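Long-range contact in FKBP-type peptidyl-prolyl cis-trans isomerase fkpA (Escherichia coli, PDB 1Q6H), which catalyses the cis-trans isomerisation of peptidyl-proline bonds and also acts as a chaperone in the periplasm, helping proteins to fold: residues T141-Y146 and E219-K224. Sequence-based numbering, arbitrary orientation.
Sequences TVVVNY and ELLDVK
Leu221 and Asp222 both present their backbone N-H to the carbonyl of Val143, which defines a classic beta bulge in this antiparallel pair. The two bonds differ in geometry: Leu221 N, 2.7 Å from Val143 O, sits almost straight beyond the carbonyl (C=O...N 161°), whereas Asp222 N, at 3.3 Å from Val143 O, comes in at 133°, in the plane and on a lone pair. The bulge shifts the register by one residue, and regular pairing holds on either side of it, Asn145 with Glu219 and Val142 with Val223.

At the inserted residue Leu221 the backbone turns helix-like, and its CB points toward the partner strand; the side chain can be followed outward. CB rests 3.4 Å from Val143 O; CG, anti to its own carbonyl carbon (chi1 -56°), still lies near that oxygen. CD1 then reaches the amide of Asn145, 3.5 Å from ND2, while CD2 stands at 4.0 Å from Asn145 ND2. On the face that carries Val143, Asp222 and Asn145, the far end of Lys224 makes van der Waals contact with Val143 CG2, CE at 3.6 Å and NZ at 3.8 Å. On the opposite face Val142, Val144 and Leu220 are buried, and Leu220 CD1 meets Val144 CG1 at 3.9 Å and also touches Val142 CB.

Asp222 directs its carboxylate beyond the pair, to a salt bridge with Lys186. This pairing joins strand 214-223, the last of the chain, to strand 141-150 within the antiparallel sheet of the FKBP domain. Strand 189-194 adjoins the former and strand 166-169 the latter, where Phe168 touches Val142 and Val144; Tyr146 meets Trp177 of helix 175-180 edge-to-face.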
ATOM      1  N   THR A 141     -16.400 -33.605  21.244  1.00 12.86           N
ATOM      2  CA  THR A 141     -16.889 -32.724  20.217  1.00 14.24           C
ATOM      3  C   THR A 141     -18.313 -32.324  20.577  1.00 13.72           C
ATOM      4  O   THR A 141     -19.128 -33.167  20.951  1.00 14.04           O
ATOM      5  CB  THR A 141     -16.877 -33.425  18.856  1.00 15.98           C
ATOM      6  OG1 THR A 141     -15.537 -33.795  18.506  1.00 18.22           O
ATOM      7  CG2 THR A 141     -17.283 -32.461  17.792  1.00 18.54           C
ATOM      8  N   VAL A 142     -18.612 -31.041  20.473  1.00 11.90           N
ATOM      9  CA  VAL A 142     -19.952 -30.562  20.724  1.00 12.03           C
ATOM     10  C   VAL A 142     -20.506 -29.949  19.452  1.00 11.72           C
ATOM     11  O   VAL A 142     -19.757 -29.402  18.632  1.00 11.27           O
ATOM     12  CB  VAL A 142     -20.022 -29.492  21.880  1.00 13.48           C
ATOM     13  CG1 VAL A 142     -19.722 -30.102  23.268  1.00 12.27           C
ATOM     14  CG2 VAL A 142     -19.105 -28.329  21.617  1.00 14.41           C
ATOM     15  N   VAL A 143     -21.833 -30.041  19.315  1.00 10.66           N
ATOM     16  CA  VAL A 143     -22.568 -29.490  18.201  1.00 10.49           C
ATOM     17  C   VAL A 143     -23.624 -28.565  18.794  1.00 11.04           C
ATOM     18  O   VAL A 143     -24.478 -28.980  19.611  1.00 12.84           O
ATOM     19  CB  VAL A 143     -23.231 -30.595  17.369  1.00 10.80           C
ATOM     20  CG1 VAL A 143     -23.905 -30.011  16.138  1.00 10.59           C
ATOM     21  CG2 VAL A 143     -22.194 -31.675  16.944  1.00 10.28           C
ATOM     22  N   VAL A 144     -23.566 -27.307  18.402  1.00 10.05           N
ATOM     23  CA  VAL A 144     -24.429 -26.303  18.964  1.00 11.39           C
ATOM     24  C   VAL A 144     -25.027 -25.341  17.956  1.00 11.77           C
ATOM     25  O   VAL A 144     -24.459 -25.066  16.924  1.00 11.33           O
ATOM     26  CB  VAL A 144     -23.673 -25.398  19.963  1.00 11.55           C
ATOM     27  CG1 VAL A 144     -23.179 -26.172  21.173  1.00 11.03           C
ATOM     28  CG2 VAL A 144     -22.494 -24.705  19.279  1.00 14.78           C
ATOM     29  N   ASN A 145     -26.185 -24.814  18.314  1.00 11.50           N
ATOM     30  CA  ASN A 145     -26.717 -23.673  17.650  1.00 13.72           C
ATOM     31  C   ASN A 145     -26.532 -22.547  18.671  1.00 14.31           C
ATOM     32  O   ASN A 145     -26.640 -22.759  19.889  1.00 13.72           O
ATOM     33  CB  ASN A 145     -28.190 -23.866  17.304  1.00 15.71           C
ATOM     34  CG  ASN A 145     -28.389 -24.688  16.065  1.00 16.59           C
ATOM     35  OD1 ASN A 145     -27.659 -24.549  15.084  1.00 19.74           O
ATOM     36  ND2 ASN A 145     -29.393 -25.535  16.089  1.00 17.72           N
ATOM     37  N   TYR A 146     -26.228 -21.354  18.200  1.00 13.41           N
ATOM     38  CA  TYR A 146     -26.082 -20.260  19.122  1.00 14.56           C
ATOM     39  C   TYR A 146     -26.233 -18.950  18.454  1.00 14.60           C
ATOM     40  O   TYR A 146     -26.089 -18.838  17.247  1.00 12.97           O
ATOM     41  CB  TYR A 146     -24.701 -20.275  19.763  1.00 15.13           C
ATOM     42  CG  TYR A 146     -23.608 -20.067  18.766  1.00 16.47           C
ATOM     43  CD1 TYR A 146     -23.077 -21.132  18.083  1.00 17.20           C
ATOM     44  CD2 TYR A 146     -23.114 -18.797  18.501  1.00 16.85           C
ATOM     45  CE1 TYR A 146     -22.087 -20.950  17.150  1.00 19.17           C
ATOM     46  CE2 TYR A 146     -22.127 -18.607  17.598  1.00 19.02           C
ATOM     47  CZ  TYR A 146     -21.612 -19.686  16.913  1.00 19.68           C
ATOM     48  OH  TYR A 146     -20.637 -19.495  15.968  1.00 19.94           O
ATOM     49  N   GLU A 219     -27.802 -23.643  22.216  1.00 13.38           N
ATOM     50  CA  GLU A 219     -28.551 -24.884  22.244  1.00 14.77           C
ATOM     51  C   GLU A 219     -27.553 -25.989  21.929  1.00 14.97           C
ATOM     52  O   GLU A 219     -26.928 -26.001  20.861  1.00 13.77           O
ATOM     53  CB  GLU A 219     -29.686 -24.917  21.229  1.00 16.56           C
ATOM     54  CG  GLU A 219     -30.848 -23.991  21.495  1.00 19.75           C
ATOM     55  CD  GLU A 219     -31.962 -24.167  20.455  1.00 22.90           C
ATOM     56  OE1 GLU A 219     -31.759 -24.903  19.450  1.00 26.48           O
ATOM     57  OE2 GLU A 219     -33.038 -23.574  20.659  1.00 26.85           O
ATOM     58  N   LEU A 220     -27.398 -26.897  22.886  1.00 13.66           N
ATOM     59  CA  LEU A 220     -26.493 -28.027  22.772  1.00 12.86           C
ATOM     60  C   LEU A 220     -27.194 -29.225  22.109  1.00 11.75           C
ATOM     61  O   LEU A 220     -28.005 -29.934  22.745  1.00  9.25           O
ATOM     62  CB  LEU A 220     -26.002 -28.418  24.169  1.00 11.61           C
ATOM     63  CG  LEU A 220     -25.060 -29.602  24.244  1.00 13.84           C
ATOM     64  CD1 LEU A 220     -23.885 -29.417  23.253  1.00 14.37           C
ATOM     65  CD2 LEU A 220     -24.577 -29.846  25.665  1.00 12.91           C
ATOM     66  N   LEU A 221     -26.880 -29.451  20.839  1.00 11.48           N
ATOM     67  CA  LEU A 221     -27.525 -30.491  20.057  1.00 12.08           C
ATOM     68  C   LEU A 221     -26.924 -31.872  20.230  1.00 12.59           C
ATOM     69  O   LEU A 221     -27.635 -32.872  20.254  1.00 10.69           O
ATOM     70  CB  LEU A 221     -27.486 -30.131  18.583  1.00 14.11           C
ATOM     71  CG  LEU A 221     -28.090 -28.790  18.172  1.00 16.72           C
ATOM     72  CD1 LEU A 221     -28.054 -28.734  16.662  1.00 20.65           C
ATOM     73  CD2 LEU A 221     -29.514 -28.641  18.644  1.00 19.96           C
ATOM     74  N   ASP A 222     -25.605 -31.953  20.326  1.00 12.59           N
ATOM     75  CA  ASP A 222     -24.995 -33.257  20.457  1.00 12.34           C
ATOM     76  C   ASP A 222     -23.674 -33.185  21.197  1.00 12.29           C
ATOM     77  O   ASP A 222     -23.007 -32.143  21.209  1.00 11.40           O
ATOM     78  CB  ASP A 222     -24.777 -33.871  19.068  1.00 13.08           C
ATOM     79  CG  ASP A 222     -24.632 -35.397  19.094  1.00 14.47           C
ATOM     80  OD1 ASP A 222     -24.933 -36.040  20.133  1.00 14.41           O
ATOM     81  OD2 ASP A 222     -24.226 -36.030  18.084  1.00 17.10           O
ATOM     82  N   VAL A 223     -23.305 -34.317  21.784  1.00 12.16           N
ATOM     83  CA  VAL A 223     -22.038 -34.477  22.480  1.00 12.95           C
ATOM     84  C   VAL A 223     -21.469 -35.782  21.996  1.00 12.26           C
ATOM     85  O   VAL A 223     -22.075 -36.824  22.186  1.00 13.36           O
ATOM     86  CB  VAL A 223     -22.226 -34.541  23.994  1.00 12.51           C
ATOM     87  CG1 VAL A 223     -20.883 -34.710  24.692  1.00 13.33           C
ATOM     88  CG2 VAL A 223     -22.971 -33.304  24.516  1.00 13.92           C
ATOM     89  N   LYS A 224     -20.298 -35.746  21.364  1.00 13.96           N
ATOM     90  CA  LYS A 224     -19.746 -36.962  20.782  1.00 15.34           C
ATOM     91  C   LYS A 224     -18.236 -36.991  20.743  1.00 16.58           C
ATOM     92  O   LYS A 224     -17.585 -36.061  21.226  1.00 16.51           O
ATOM     93  CB  LYS A 224     -20.293 -37.154  19.374  1.00 15.16           C
ATOM     94  CG  LYS A 224     -19.967 -36.046  18.428  1.00 16.13           C
ATOM     95  CD  LYS A 224     -20.907 -36.012  17.235  1.00 15.91           C
ATOM     96  CE  LYS A 224     -20.559 -34.829  16.350  1.00 16.89           C
ATOM     97  NZ  LYS A 224     -21.222 -34.835  15.012  1.00 18.41           N
ATOM     98  OXT LYS A 224     -17.711 -37.960  20.192  1.00 19.04           O
TER